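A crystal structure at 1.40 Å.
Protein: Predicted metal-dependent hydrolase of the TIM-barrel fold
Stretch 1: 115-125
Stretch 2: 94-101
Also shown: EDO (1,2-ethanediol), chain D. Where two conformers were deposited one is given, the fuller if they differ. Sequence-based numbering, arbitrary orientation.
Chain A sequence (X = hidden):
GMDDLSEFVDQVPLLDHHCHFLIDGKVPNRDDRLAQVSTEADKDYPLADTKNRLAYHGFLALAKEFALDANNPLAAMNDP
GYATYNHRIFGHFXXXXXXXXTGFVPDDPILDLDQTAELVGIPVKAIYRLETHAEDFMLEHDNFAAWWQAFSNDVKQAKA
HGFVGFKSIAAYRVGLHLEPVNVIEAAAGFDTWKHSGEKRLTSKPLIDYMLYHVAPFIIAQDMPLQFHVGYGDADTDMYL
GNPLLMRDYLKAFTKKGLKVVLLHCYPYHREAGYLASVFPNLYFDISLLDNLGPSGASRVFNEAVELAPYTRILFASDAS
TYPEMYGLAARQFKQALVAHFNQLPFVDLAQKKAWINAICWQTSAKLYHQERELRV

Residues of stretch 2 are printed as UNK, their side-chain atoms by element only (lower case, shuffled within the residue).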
# COMPACT_ATOMS: atom_id res chain seq x y z
N GLN A 115 -3.44 38.30 16.61
CA GLN A 115 -3.35 38.87 15.27
C GLN A 115 -3.82 37.89 14.21
O GLN A 115 -4.48 38.28 13.25
CB GLN A 115 -1.95 39.33 14.91
CG GLN A 115 -1.42 40.49 15.72
CD GLN A 115 0.02 40.82 15.34
OE1 GLN A 115 0.55 40.41 14.27
NE2 GLN A 115 0.67 41.59 16.22
N THR A 116 -3.45 36.62 14.36
CA THR A 116 -3.93 35.61 13.43
C THR A 116 -5.45 35.52 13.48
O THR A 116 -6.11 35.47 12.45
CB THR A 116 -3.31 34.24 13.71
OG1 THR A 116 -1.87 34.35 13.72
CG2 THR A 116 -3.72 33.21 12.64
N ALA A 117 -6.02 35.47 14.69
CA ALA A 117 -7.47 35.39 14.85
C ALA A 117 -8.17 36.60 14.17
O ALA A 117 -9.22 36.44 13.51
CB ALA A 117 -7.87 35.25 16.32
N GLU A 118 -7.59 37.79 14.30
CA GLU A 118 -8.16 38.99 13.64
C GLU A 118 -8.09 38.86 12.12
O GLU A 118 -9.05 39.24 11.38
CB GLU A 118 -7.45 40.30 14.08
CG GLU A 118 -7.84 41.49 13.15
CD GLU A 118 -7.40 42.89 13.60
OE1 GLU A 118 -7.01 43.02 14.80
OE2 GLU A 118 -7.50 43.82 12.75
N LEU A 119 -6.98 38.35 11.63
CA LEU A 119 -6.74 38.19 10.21
C LEU A 119 -7.74 37.23 9.56
O LEU A 119 -8.26 37.51 8.47
CB LEU A 119 -5.30 37.68 10.02
CG LEU A 119 -4.88 37.55 8.60
CD1 LEU A 119 -4.70 38.99 7.91
CD2 LEU A 119 -3.62 36.69 8.54
N VAL A 120 -8.01 36.10 10.21
CA VAL A 120 -8.80 35.02 9.62
C VAL A 120 -10.27 35.08 10.03
O VAL A 120 -11.11 34.46 9.39
CB VAL A 120 -8.14 33.63 9.88
CG1 VAL A 120 -6.70 33.60 9.31
CG2 VAL A 120 -8.15 33.24 11.36
N GLY A 121 -10.56 35.77 11.14
CA GLY A 121 -11.92 35.99 11.60
C GLY A 121 -12.53 34.93 12.51
O GLY A 121 -13.77 34.93 12.72
N ILE A 122 -11.69 34.05 13.05
CA ILE A 122 -12.13 32.94 13.87
C ILE A 122 -11.09 32.72 14.97
O ILE A 122 -9.96 33.15 14.84
CB ILE A 122 -12.35 31.64 13.03
CG1 ILE A 122 -11.10 31.27 12.22
CG2 ILE A 122 -13.60 31.79 12.09
CD1 ILE A 122 -11.17 29.92 11.50
N PRO A 123 -11.49 32.03 16.05
CA PRO A 123 -10.53 31.76 17.11
C PRO A 123 -9.36 30.86 16.70
O PRO A 123 -9.52 29.97 15.85
CB PRO A 123 -11.37 31.10 18.20
CG PRO A 123 -12.61 30.64 17.51
CD PRO A 123 -12.85 31.60 16.40
N VAL A 124 -8.22 31.11 17.33
CA VAL A 124 -6.96 30.42 17.03
C VAL A 124 -6.31 30.07 18.37
O VAL A 124 -6.15 30.96 19.22
CB VAL A 124 -6.00 31.31 16.19
CG1 VAL A 124 -4.64 30.62 15.93
CG2 VAL A 124 -6.68 31.75 14.87
N LYS A 125 -6.00 28.79 18.58
CA LYS A 125 -5.36 28.33 19.81
C LYS A 125 -4.07 27.58 19.47
O LYS A 125 -3.84 27.19 18.31
CB LYS A 125 -6.29 27.43 20.60
CG LYS A 125 -7.69 28.05 20.79
CD LYS A 125 -8.12 28.21 22.16
CE LYS A 125 -9.51 28.84 22.23
NZ LYS A 125 -10.38 28.17 23.30
N UNK A 94 -16.25 27.67 5.70
CA UNK A 94 -16.88 27.61 7.02
C UNK A 94 -15.88 27.10 8.09
O UNK A 94 -16.27 26.38 9.00
c UNK A 94 -18.19 26.79 6.99
c UNK A 94 -19.43 27.60 4.86
n UNK A 94 -20.62 28.27 4.66
c UNK A 94 -21.18 28.47 5.84
n UNK A 94 -20.39 27.96 6.78
c UNK A 94 -19.28 27.42 6.18
N UNK A 95 -14.61 27.48 7.98
CA UNK A 95 -13.70 27.26 9.10
C UNK A 95 -14.22 28.00 10.33
O UNK A 95 -14.60 29.17 10.24
c UNK A 95 -10.48 26.05 8.38
c UNK A 95 -9.66 25.34 7.51
c UNK A 95 -9.82 25.41 6.17
c UNK A 95 -11.60 26.96 6.49
c UNK A 95 -10.78 26.26 5.64
c UNK A 95 -12.30 27.77 8.79
c UNK A 95 -11.46 26.90 7.87
N UNK A 96 -14.21 27.34 11.47
CA UNK A 96 -14.64 27.98 12.73
C UNK A 96 -13.57 28.06 13.80
O UNK A 96 -13.73 28.82 14.75
c UNK A 96 -17.13 27.45 12.38
c UNK A 96 -17.54 28.89 12.16
c UNK A 96 -18.77 28.92 11.23
n UNK A 96 -19.24 30.31 11.07
c UNK A 96 -15.90 27.30 13.28
N UNK A 97 -12.47 27.31 13.69
CA UNK A 97 -11.37 27.41 14.66
C UNK A 97 -10.12 26.80 14.03
O UNK A 97 -10.25 25.84 13.29
o UNK A 97 -11.63 25.25 18.36
c UNK A 97 -11.71 26.71 15.97
c UNK A 97 -10.74 27.02 17.10
c UNK A 97 -11.04 26.34 18.38
o UNK A 97 -10.66 26.94 19.43
N UNK A 98 -8.96 27.36 14.37
CA UNK A 98 -7.66 26.81 14.02
C UNK A 98 -6.90 26.46 15.28
O UNK A 98 -6.79 27.28 16.18
c UNK A 98 -6.85 27.82 13.25
c UNK A 98 -8.14 27.43 11.03
c UNK A 98 -7.49 28.44 11.98
c UNK A 98 -6.46 29.39 11.32
N UNK A 99 -6.34 25.24 15.32
CA UNK A 99 -5.39 24.87 16.36
C UNK A 99 -4.00 24.78 15.71
O UNK A 99 -3.74 23.88 14.92
c UNK A 99 -7.74 24.56 18.23
c UNK A 99 -7.48 22.05 18.20
c UNK A 99 -7.25 23.37 17.43
c UNK A 99 -5.78 23.55 17.04
N UNK A 100 -3.14 25.74 16.04
CA UNK A 100 -1.85 25.92 15.39
C UNK A 100 -0.73 25.30 16.25
O UNK A 100 -0.56 25.62 17.44
c UNK A 100 -2.44 27.92 14.01
c UNK A 100 -0.04 27.59 14.83
c UNK A 100 -1.52 27.39 15.14
c UNK A 100 -2.27 29.38 13.62
N UNK A 101 0.01 24.39 15.62
CA UNK A 101 1.26 23.85 16.17
C UNK A 101 2.30 24.96 16.06
O UNK A 101 2.79 25.29 14.97
o UNK A 101 3.84 22.69 16.46
o UNK A 101 3.39 21.14 14.98
c UNK A 101 1.65 22.60 15.38
c UNK A 101 3.08 22.13 15.66
C1 EDO D . -6.22 33.96 19.78
O1 EDO D . -6.07 33.00 20.85
C2 EDO D . -7.67 34.43 19.76
O2 EDO D . -8.57 33.38 19.38

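Position 94 carries one carbon and then a five-membered ring of three carbons and two nitrogens. The side chain touches nothing on stretch 1; the nearest approach is from CB of position 94 to Ile122 CG2, 8.5 Å. This is a histidine, His94. Its phi is positive, and it follows a helix.

Position 95 has seven side-chain carbons: one, then a ring of six. CB of position 95 meets CD1 of Ile122 at 3.6 Å, while the ring leads away from stretch 1. With no oxygen on the ring, this is Phe95. Phe95 O lies 3.4 Å from Ile122 CG2.

Position 96 has four carbons in a row ending in nitrogen. Its CB points away and no side-chain atom comes within contact range, so the backbone O makes the contact, with Pro123 and Ile122. This is a lysine, Lys96. Lys96 O lies 3.4 Å from Pro123 CD and 3.6 Å from Ile122 CB.

Position 97 has three carbons, the third carrying two oxygens. One of these oxygens lies near Lys125 CG. The carboxylate at the end of a two-carbon arm makes it Glu97. Glu97 OE2 lies 3.5 Å from Lys125 CG. Glu97 OE2 is 4.1 Å from Lys125 NZ, too far for a salt bridge.

Position 98 has four carbons, forked at the second. Its two end carbons reach Ile122 and Val120. The fork separates leucine from isoleucine, so this is Leu98. Leu98 CD2 packs on Ile122 CD1 at 3.9 Å, and Leu98 CD1 reaches Val120 CG2 at 4.2 Å.

Position 99 shows the same four carbons and fork. It sits on the sheet face of Lys125, with one end carbon near Lys125 CB. It is Leu99. Leu99 CD2 comes within 4.0 Å of Lys125 CB.

Position 100 also has four carbons, but forked at the first, with one arm two carbons long. The end of that arm packs on Val124 and Thr116. This is Ile100. Ile100 CD1 lies 3.5 Å from Val124 CG1 and 4.2 Å from Thr116 CG2.

Position 101 has two carbons, the second carrying two oxygens. Its CB points away, and it makes no contact with stretch 1. It is Asp101. Both oxygens are hydrogen-bonded outside the two stretches.

The contact is a parallel strand pairing. Leu98 N donates to Pro123 O at 3.1 Å, Lys125 N to Leu98 O at 2.9 Å, and Ile100 N to Lys125 O at 2.8 Å. On the face of Val124 and Leu98, apolar side chains fill the space between the strand and the helix end. Ile122 extends this packing to Phe95. An ethanediol, probably from the crystallisation liquor, accepts a hydrogen bond from Val124 N at EDO O2, 3.1 Å.

Stretch 2, residues 94-101: HFKELLID
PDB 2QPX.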